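Local coordinates for dTDP-4-amino-4,6-dideoxyglucose formyltransferase (Mycobacterium tuberculosis CAS/NITR204, PDB 5VYQ), which probably transfers a formyl group from a folate cofactor to the sugar amine of dTDP-4-amino-4,6-dideoxyglucose, at residues P107-I120 and T189-L202. Numbering follows the deposited sequence.
Sequences PYNRGWFPQVFSII and TEGNLNLKKDFEQL. With 0FX (dTDP-4-amino-4,6-dideoxyglucose), chain D; FON (N-{[4-({[(6R)-2-amino-5-formyl-4-oxo-1,4,5,6,7,8-hexahydropteridin-6-yl]methyl}amino)phenyl]carbonyl}-L-glutamic acid), chain C.
Asn109 and Asn192 are joined twice, once through a backbone N-H. Asn109 N donates to Asn192 OD1 in a nearly straight bond of 2.9 Å that arrives from above the carbonyl plane, while Asn192 ND2 returns one of 2.8 Å to Asn109 OD1, which lies in the plane of the Asn192 amide. Asn192 reaches back because its CG sits between its own N and carbonyl carbon (chi1 69°); the two amide planes stand almost perpendicular. Asparagine suits both places, each amide accepting and donating at once: Asn109 ND2 goes on to Ser118 OG, and Asn192 OD1 also takes NE2 of Gln123. Asn194 ND2 adds a weak bond to Asn109 OD1 and lies 3.3 Å from Phe117 CG, over the phenyl face, where Asn194 CB makes a CH-pi contact.

Here 110-111 and 193-194 form a two-stranded parallel sheet, and each strand leads through a short link, ending in N-cap Phe113 or Leu195, into a helix; the axes of segments 114-120 and 196-202 cross at 53°. Asn194 N donates to Arg110 O and Asn194 O accepts from Trp112 N. Gly111 has a positive phi, easy for glycine, and its CA packs directly on Asn194 O. Arg110, bent at chi3, sends NH2 weakly to Glu190 O and NH1 to the carbonyl O of Leu136.

Trp112 has its CG opposite the backbone N, which lays an indole face against the first turn of helix 196-202: Lys196 CA stands 3.7 Å from the five-membered ring's centroid, and the lysine's aliphatic chain follows the face. Phe113 covers the other indole face and turns its edge onto the face of Phe199, planes at 73°. These aromatics border the active site: the nucleotide's deoxyribose lies over Phe113's second face, Gly111 O and Phe113 N hold the aminosugar hydroxyls O3G and O2G, and Lys196 N binds FON's benzoyl oxygen. Farther along the helices, Leu202 CD2 meets Ile120 CD1 at 3.6 Å.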
loop_
_atom_site.group_PDB
_atom_site.type_symbol
_atom_site.label_atom_id
_atom_site.label_comp_id
_atom_site.label_asym_id
_atom_site.label_seq_id
_atom_site.Cartn_x
_atom_site.Cartn_y
_atom_site.Cartn_z
ATOM N N PRO A 107 13.971 -9.997 26.296
ATOM C CA PRO A 107 13.691 -8.650 26.759
ATOM C C PRO A 107 13.696 -7.570 25.667
ATOM O O PRO A 107 13.879 -6.398 25.992
ATOM C CB PRO A 107 14.870 -8.375 27.703
ATOM C CG PRO A 107 16.000 -9.057 26.981
ATOM C CD PRO A 107 15.408 -10.310 26.380
ATOM N N TYR A 108 13.527 -7.970 24.418
ATOM C CA TYR A 108 13.685 -7.090 23.261
ATOM C C TYR A 108 12.339 -6.432 22.963
ATOM O O TYR A 108 11.317 -7.130 22.866
ATOM C CB TYR A 108 14.213 -7.844 22.051
ATOM C CG TYR A 108 15.396 -8.742 22.391
ATOM C CD1 TYR A 108 16.517 -8.226 23.001
ATOM C CD2 TYR A 108 15.338 -10.101 22.151
ATOM C CE1 TYR A 108 17.589 -9.048 23.339
ATOM C CE2 TYR A 108 16.390 -10.936 22.495
ATOM C CZ TYR A 108 17.501 -10.387 23.088
ATOM O OH TYR A 108 18.521 -11.231 23.432
ATOM N N ASN A 109 12.315 -5.107 22.809
ATOM C CA ASN A 109 11.044 -4.413 22.440
ATOM C C ASN A 109 9.889 -4.824 23.328
ATOM O O ASN A 109 8.765 -5.111 22.895
ATOM C CB ASN A 109 10.739 -4.577 20.941
ATOM C CG ASN A 109 11.815 -3.856 20.093
ATOM O OD1 ASN A 109 12.294 -2.804 20.492
ATOM N ND2 ASN A 109 12.167 -4.395 18.938
ATOM N N ARG A 110 10.195 -4.789 24.621
ATOM C CA ARG A 110 9.128 -4.858 25.640
ATOM C C ARG A 110 8.136 -3.725 25.448
ATOM O O ARG A 110 8.477 -2.683 24.865
ATOM C CB ARG A 110 9.759 -4.792 27.023
ATOM C CG ARG A 110 10.715 -5.951 27.290
ATOM C CD ARG A 110 11.770 -5.718 28.356
ATOM N NE ARG A 110 11.152 -5.081 29.513
ATOM C CZ ARG A 110 11.681 -4.085 30.210
ATOM N NH1 ARG A 110 10.947 -3.515 31.140
ATOM N NH2 ARG A 110 12.899 -3.612 29.955
ATOM N N GLY A 111 6.922 -3.918 25.971
ATOM C CA GLY A 111 5.910 -2.860 25.967
ATOM C C GLY A 111 5.133 -2.907 24.659
ATOM O O GLY A 111 4.656 -3.947 24.180
ATOM N N TRP A 112 4.988 -1.771 24.045
ATOM C CA TRP A 112 3.900 -1.574 23.108
ATOM C C TRP A 112 4.245 -2.114 21.712
ATOM O O TRP A 112 5.297 -1.837 21.175
ATOM C CB TRP A 112 3.667 -0.059 23.046
ATOM C CG TRP A 112 2.327 0.332 22.646
ATOM C CD1 TRP A 112 1.959 0.817 21.425
ATOM C CD2 TRP A 112 1.131 0.243 23.432
ATOM N NE1 TRP A 112 0.608 1.073 21.423
ATOM C CE2 TRP A 112 0.076 0.729 22.636
ATOM C CE3 TRP A 112 0.852 -0.184 24.735
ATOM C CZ2 TRP A 112 -1.253 0.773 23.085
ATOM C CZ3 TRP A 112 -0.475 -0.143 25.185
ATOM C CH2 TRP A 112 -1.505 0.339 24.361
ATOM N N PHE A 113 3.335 -2.903 21.154
ATOM C CA PHE A 113 3.382 -3.363 19.768
ATOM C C PHE A 113 4.763 -3.877 19.334
ATOM O O PHE A 113 5.386 -3.370 18.419
ATOM C CB PHE A 113 2.890 -2.297 18.803
ATOM C CG PHE A 113 1.508 -1.761 19.079
ATOM C CD1 PHE A 113 0.615 -2.339 19.985
ATOM C CD2 PHE A 113 1.058 -0.679 18.317
ATOM C CE1 PHE A 113 -0.646 -1.805 20.180
ATOM C CE2 PHE A 113 -0.224 -0.168 18.453
ATOM C CZ PHE A 113 -1.085 -0.734 19.405
ATOM N N PRO A 114 5.241 -4.912 20.024
ATOM C CA PRO A 114 6.651 -5.276 19.757
ATOM C C PRO A 114 7.072 -5.473 18.294
ATOM O O PRO A 114 8.208 -5.090 17.936
ATOM C CB PRO A 114 6.809 -6.579 20.552
ATOM C CG PRO A 114 5.918 -6.364 21.746
ATOM C CD PRO A 114 4.695 -5.660 21.171
ATOM N N GLN A 115 6.255 -6.146 17.489
ATOM C CA GLN A 115 6.658 -6.486 16.106
ATOM C C GLN A 115 6.838 -5.197 15.278
ATOM O O GLN A 115 7.616 -5.206 14.336
ATOM C CB GLN A 115 5.656 -7.406 15.391
ATOM C CG GLN A 115 4.295 -6.821 14.950
ATOM C CD GLN A 115 3.330 -6.591 16.075
ATOM O OE1 GLN A 115 3.540 -7.064 17.212
ATOM N NE2 GLN A 115 2.296 -5.813 15.801
ATOM N N VAL A 116 6.114 -4.127 15.599
ATOM C CA VAL A 116 6.298 -2.854 14.895
ATOM C C VAL A 116 7.748 -2.421 15.033
ATOM O O VAL A 116 8.445 -2.142 14.065
ATOM C CB VAL A 116 5.343 -1.751 15.387
ATOM C CG1 VAL A 116 5.697 -0.444 14.732
ATOM C CG2 VAL A 116 3.887 -2.147 15.177
ATOM N N PHE A 117 8.233 -2.467 16.254
ATOM C CA PHE A 117 9.553 -1.991 16.570
ATOM C C PHE A 117 10.599 -2.993 16.075
ATOM O O PHE A 117 11.686 -2.595 15.569
ATOM C CB PHE A 117 9.643 -1.681 18.078
ATOM C CG PHE A 117 8.813 -0.522 18.486
ATOM C CD1 PHE A 117 9.324 0.765 18.368
ATOM C CD2 PHE A 117 7.507 -0.691 18.942
ATOM C CE1 PHE A 117 8.602 1.866 18.750
ATOM C CE2 PHE A 117 6.777 0.423 19.306
ATOM C CZ PHE A 117 7.307 1.690 19.192
ATOM N N SER A 118 10.297 -4.289 16.136
ATOM C CA SER A 118 11.270 -5.264 15.645
ATOM C C SER A 118 11.435 -5.304 14.128
ATOM O O SER A 118 12.524 -5.592 13.609
ATOM C CB SER A 118 10.922 -6.666 16.136
ATOM O OG SER A 118 11.272 -6.792 17.498
ATOM N N ILE A 119 10.366 -5.015 13.407
ATOM C CA ILE A 119 10.509 -4.897 11.957
ATOM C C ILE A 119 11.538 -3.826 11.625
ATOM O O ILE A 119 12.291 -3.959 10.666
ATOM C CB ILE A 119 9.146 -4.590 11.296
ATOM C CG1 ILE A 119 8.330 -5.886 11.323
ATOM C CG2 ILE A 119 9.270 -4.114 9.850
ATOM C CD1 ILE A 119 6.862 -5.754 11.078
ATOM N N ILE A 120 11.505 -2.745 12.360
ATOM C CA ILE A 120 12.425 -1.630 12.118
ATOM C C ILE A 120 13.813 -1.907 12.644
ATOM O O ILE A 120 14.789 -1.598 11.959
ATOM C CB ILE A 120 11.889 -0.333 12.721
ATOM C CG1 ILE A 120 10.670 0.129 11.912
ATOM C CG2 ILE A 120 12.980 0.746 12.879
ATOM C CD1 ILE A 120 9.827 1.111 12.671
ATOM N N THR A 189 19.777 -9.748 30.332
ATOM C CA THR A 189 19.870 -8.302 30.131
ATOM C C THR A 189 18.538 -7.614 30.278
ATOM O O THR A 189 17.509 -8.266 30.186
ATOM C CB THR A 189 20.474 -7.946 28.760
ATOM O OG1 THR A 189 19.612 -8.393 27.706
ATOM C CG2 THR A 189 21.821 -8.647 28.613
ATOM N N GLU A 190 18.549 -6.303 30.459
ATOM C CA GLU A 190 17.313 -5.553 30.611
ATOM C C GLU A 190 16.556 -5.335 29.307
ATOM O O GLU A 190 15.334 -5.116 29.334
ATOM C CB GLU A 190 17.587 -4.223 31.320
ATOM C CG GLU A 190 18.116 -4.434 32.746
ATOM C CD GLU A 190 17.146 -5.262 33.577
ATOM O OE1 GLU A 190 16.002 -4.831 33.758
ATOM O OE2 GLU A 190 17.488 -6.400 33.927
ATOM N N GLY A 191 17.267 -5.369 28.184
ATOM C CA GLY A 191 16.630 -5.108 26.888
ATOM C C GLY A 191 16.195 -3.671 26.741
ATOM O O GLY A 191 16.870 -2.750 27.234
ATOM N N ASN A 192 15.024 -3.445 26.129
ATOM C CA ASN A 192 14.511 -2.113 25.940
ATOM C C ASN A 192 13.004 -2.112 25.970
ATOM O O ASN A 192 12.404 -3.158 25.755
ATOM C CB ASN A 192 15.001 -1.540 24.611
ATOM C CG ASN A 192 14.387 -2.251 23.432
ATOM O OD1 ASN A 192 14.656 -3.444 23.170
ATOM N ND2 ASN A 192 13.521 -1.526 22.720
ATOM N N LEU A 193 12.437 -0.966 26.288
ATOM C CA LEU A 193 10.994 -0.814 26.506
ATOM C C LEU A 193 10.463 0.285 25.669
ATOM O O LEU A 193 10.988 1.377 25.756
ATOM C CB LEU A 193 10.718 -0.452 27.962
ATOM C CG LEU A 193 9.321 -0.206 28.481
ATOM C CD1 LEU A 193 8.379 -1.393 28.277
ATOM C CD2 LEU A 193 9.244 0.280 29.925
ATOM N N ASN A 194 9.378 0.007 24.925
ATOM C CA ASN A 194 8.657 1.004 24.155
ATOM C C ASN A 194 7.268 1.210 24.747
ATOM O O ASN A 194 6.550 0.249 25.113
ATOM C CB ASN A 194 8.536 0.581 22.692
ATOM C CG ASN A 194 9.885 0.474 22.003
ATOM O OD1 ASN A 194 10.650 1.444 21.964
ATOM N ND2 ASN A 194 10.180 -0.686 21.440
ATOM N N LEU A 195 6.865 2.471 24.844
ATOM C CA LEU A 195 5.551 2.793 25.355
ATOM C C LEU A 195 4.670 3.329 24.212
ATOM O O LEU A 195 5.156 3.616 23.102
ATOM C CB LEU A 195 5.601 3.774 26.520
ATOM C CG LEU A 195 6.419 3.375 27.758
ATOM C CD1 LEU A 195 6.399 4.503 28.777
ATOM C CD2 LEU A 195 5.833 2.119 28.389
ATOM N N LYS A 196 3.380 3.441 24.522
ATOM C CA LYS A 196 2.406 3.932 23.549
ATOM C C LYS A 196 2.919 5.187 22.845
ATOM O O LYS A 196 2.807 5.315 21.599
ATOM C CB LYS A 196 1.038 4.150 24.218
ATOM C CG LYS A 196 -0.033 4.543 23.205
ATOM C CD LYS A 196 -1.404 4.712 23.864
ATOM C CE LYS A 196 -2.485 5.080 22.856
ATOM N NZ LYS A 196 -2.063 6.284 22.100
ATOM N N LYS A 197 3.507 6.123 23.590
ATOM C CA LYS A 197 4.018 7.327 22.943
ATOM C C LYS A 197 5.108 7.136 21.896
ATOM O O LYS A 197 5.254 7.928 20.947
ATOM C CB LYS A 197 4.544 8.330 23.983
ATOM C CG LYS A 197 5.727 7.834 24.813
ATOM C CD LYS A 197 6.711 8.941 25.186
ATOM C CE LYS A 197 7.732 9.166 24.071
ATOM N NZ LYS A 197 8.192 10.577 23.924
ATOM N N ASP A 198 5.968 6.143 22.103
ATOM C CA ASP A 198 6.991 5.812 21.131
ATOM C C ASP A 198 6.382 5.348 19.804
ATOM O O ASP A 198 6.913 5.670 18.735
ATOM C CB ASP A 198 7.951 4.750 21.682
ATOM C CG ASP A 198 8.662 5.208 22.932
ATOM O OD1 ASP A 198 9.419 6.207 22.827
ATOM O OD2 ASP A 198 8.446 4.569 23.988
ATOM N N PHE A 199 5.261 4.618 19.860
ATOM C CA PHE A 199 4.524 4.242 18.658
ATOM C C PHE A 199 3.858 5.466 18.034
ATOM O O PHE A 199 3.955 5.704 16.823
ATOM C CB PHE A 199 3.456 3.190 18.992
ATOM C CG PHE A 199 2.631 2.804 17.823
ATOM C CD1 PHE A 199 3.164 1.990 16.839
ATOM C CD2 PHE A 199 1.350 3.285 17.687
ATOM C CE1 PHE A 199 2.411 1.642 15.737
ATOM C CE2 PHE A 199 0.609 2.923 16.587
ATOM C CZ PHE A 199 1.131 2.124 15.616
ATOM N N GLU A 200 3.193 6.284 18.851
ATOM C CA GLU A 200 2.568 7.514 18.292
ATOM C C GLU A 200 3.592 8.377 17.598
ATOM O O GLU A 200 3.406 8.894 16.482
ATOM C CB GLU A 200 1.813 8.311 19.393
ATOM C CG GLU A 200 0.643 7.514 19.967
ATOM C CD GLU A 200 -0.336 7.117 18.878
ATOM O OE1 GLU A 200 -0.758 8.060 18.183
ATOM O OE2 GLU A 200 -0.673 5.924 18.723
ATOM N N GLN A 201 4.761 8.513 18.172
ATOM C CA GLN A 201 5.760 9.283 17.479
ATOM C C GLN A 201 6.278 8.694 16.166
ATOM O O GLN A 201 6.447 9.395 15.184
ATOM C CB GLN A 201 6.928 9.499 18.405
ATOM C CG GLN A 201 7.977 10.400 17.825
ATOM C CD GLN A 201 8.995 10.841 18.839
ATOM O OE1 GLN A 201 8.657 11.248 19.953
ATOM N NE2 GLN A 201 10.261 10.777 18.453
ATOM N N LEU A 202 6.498 7.386 16.134
ATOM C CA LEU A 202 6.913 6.689 14.917
ATOM C C LEU A 202 5.940 6.811 13.732
ATOM O O LEU A 202 6.335 6.770 12.541
ATOM C CB LEU A 202 7.081 5.223 15.308
ATOM C CG LEU A 202 7.851 4.261 14.419
ATOM C CD1 LEU A 202 9.305 4.657 14.182
ATOM C CD2 LEU A 202 7.833 2.907 15.127
HETATM O O4P 0FX D . -1.662 -7.290 21.110
HETATM P P2 0FX D . -2.200 -6.362 22.144
HETATM O O3P 0FX D . -3.374 -6.866 22.954
HETATM O O1G 0FX D . -0.869 -5.977 22.974
HETATM C C1G 0FX D . -0.737 -4.758 23.682
HETATM C C2G 0FX D . 0.768 -4.511 23.856
HETATM O O2G 0FX D . 1.331 -4.509 22.537
HETATM C C3G 0FX D . 1.388 -5.675 24.648
HETATM O O3G 0FX D . 2.835 -5.590 24.677
HETATM C C4G 0FX D . 0.711 -5.760 26.010
HETATM N N4A 0FX D . 1.300 -6.933 26.699
HETATM C C5G 0FX D . -0.797 -5.909 25.802
HETATM C C6G 0FX D . -1.483 -5.675 27.147
HETATM O O5G 0FX D . -1.373 -4.896 24.958
HETATM O OPP 0FX D . -2.575 -4.928 21.516
HETATM P P 0FX D . -3.816 -4.497 20.577
HETATM O O1P 0FX D . -4.195 -3.135 21.012
HETATM O O2P 0FX D . -4.805 -5.633 20.518
HETATM O O5 0FX D . -3.183 -4.392 19.107
HETATM C C5 0FX D . -2.811 -5.537 18.375
HETATM C C4 0FX D . -1.952 -5.114 17.200
HETATM O O4 0FX D . -2.754 -4.314 16.333
HETATM C C3 0FX D . -0.757 -4.211 17.502
HETATM O O3 0FX D . 0.391 -4.992 17.858
HETATM C C2 0FX D . -0.496 -3.442 16.221
HETATM C C1 0FX D . -1.919 -3.321 15.725
HETATM N N11 0FX D . -2.494 -2.005 16.030
HETATM C C61 0FX D . -3.394 -1.771 17.009
HETATM C C51 0FX D . -3.919 -0.509 17.211
HETATM C C5A 0FX D . -4.888 -0.283 18.345
HETATM C C21 0FX D . -2.237 -0.959 15.148
HETATM O O21 0FX D . -1.406 -1.183 14.158
HETATM N N31 0FX D . -2.716 0.274 15.319
HETATM C C41 0FX D . -3.603 0.489 16.318
HETATM O O41 0FX D . -4.093 1.737 16.450
HETATM N N1 FON C . 1.284 -5.186 35.111
HETATM C C2 FON C . 2.574 -5.174 35.431
HETATM N NA2 FON C . 2.919 -4.817 36.701
HETATM N N3 FON C . 3.495 -5.490 34.507
HETATM C C4 FON C . 3.184 -5.833 33.233
HETATM O O4 FON C . 4.072 -6.156 32.408
HETATM C C4A FON C . 1.761 -5.890 32.857
HETATM N N5 FON C . 1.253 -6.179 31.580
HETATM C C6 FON C . -0.060 -5.577 31.293
HETATM C C7 FON C . -1.027 -6.044 32.385
HETATM N N8 FON C . -0.510 -5.618 33.662
HETATM C C8A FON C . 0.811 -5.550 33.911
HETATM C C9 FON C . -0.009 -4.040 31.149
HETATM N N10 FON C . 0.778 -3.699 29.968
HETATM C C11 FON C . 1.539 0.194 28.714
HETATM C C12 FON C . 2.106 -0.897 28.054
HETATM C C13 FON C . 1.836 -2.188 28.492
HETATM C C14 FON C . 0.990 -2.412 29.573
HETATM C C15 FON C . 0.417 -1.336 30.242
HETATM C C16 FON C . 0.698 -0.039 29.810
HETATM C C FON C . 1.853 1.609 28.212
HETATM O O FON C . 2.429 1.831 27.125
HETATM N N FON C . 1.456 2.630 28.978
HETATM C CA FON C . 1.596 4.035 28.597
HETATM C CB FON C . 0.255 4.787 28.633
HETATM C CG FON C . -0.731 4.111 27.673
HETATM C CD FON C . -1.937 4.918 27.238
HETATM O OE1 FON C . -1.875 6.165 27.273
HETATM O OE2 FON C . -2.950 4.303 26.809
HETATM C CT FON C . 2.604 4.686 29.497
HETATM O O1 FON C . 3.091 5.761 29.072
HETATM O O2 FON C . 2.915 4.135 30.582
HETATM C CP1 FON C . 1.905 -6.868 30.741
HETATM O O3 FON C . 1.470 -7.094 29.617
HETATM O O HOH W 1 7.965 -2.653 21.568
HETATM O O HOH W 2 -1.402 2.958 19.957
#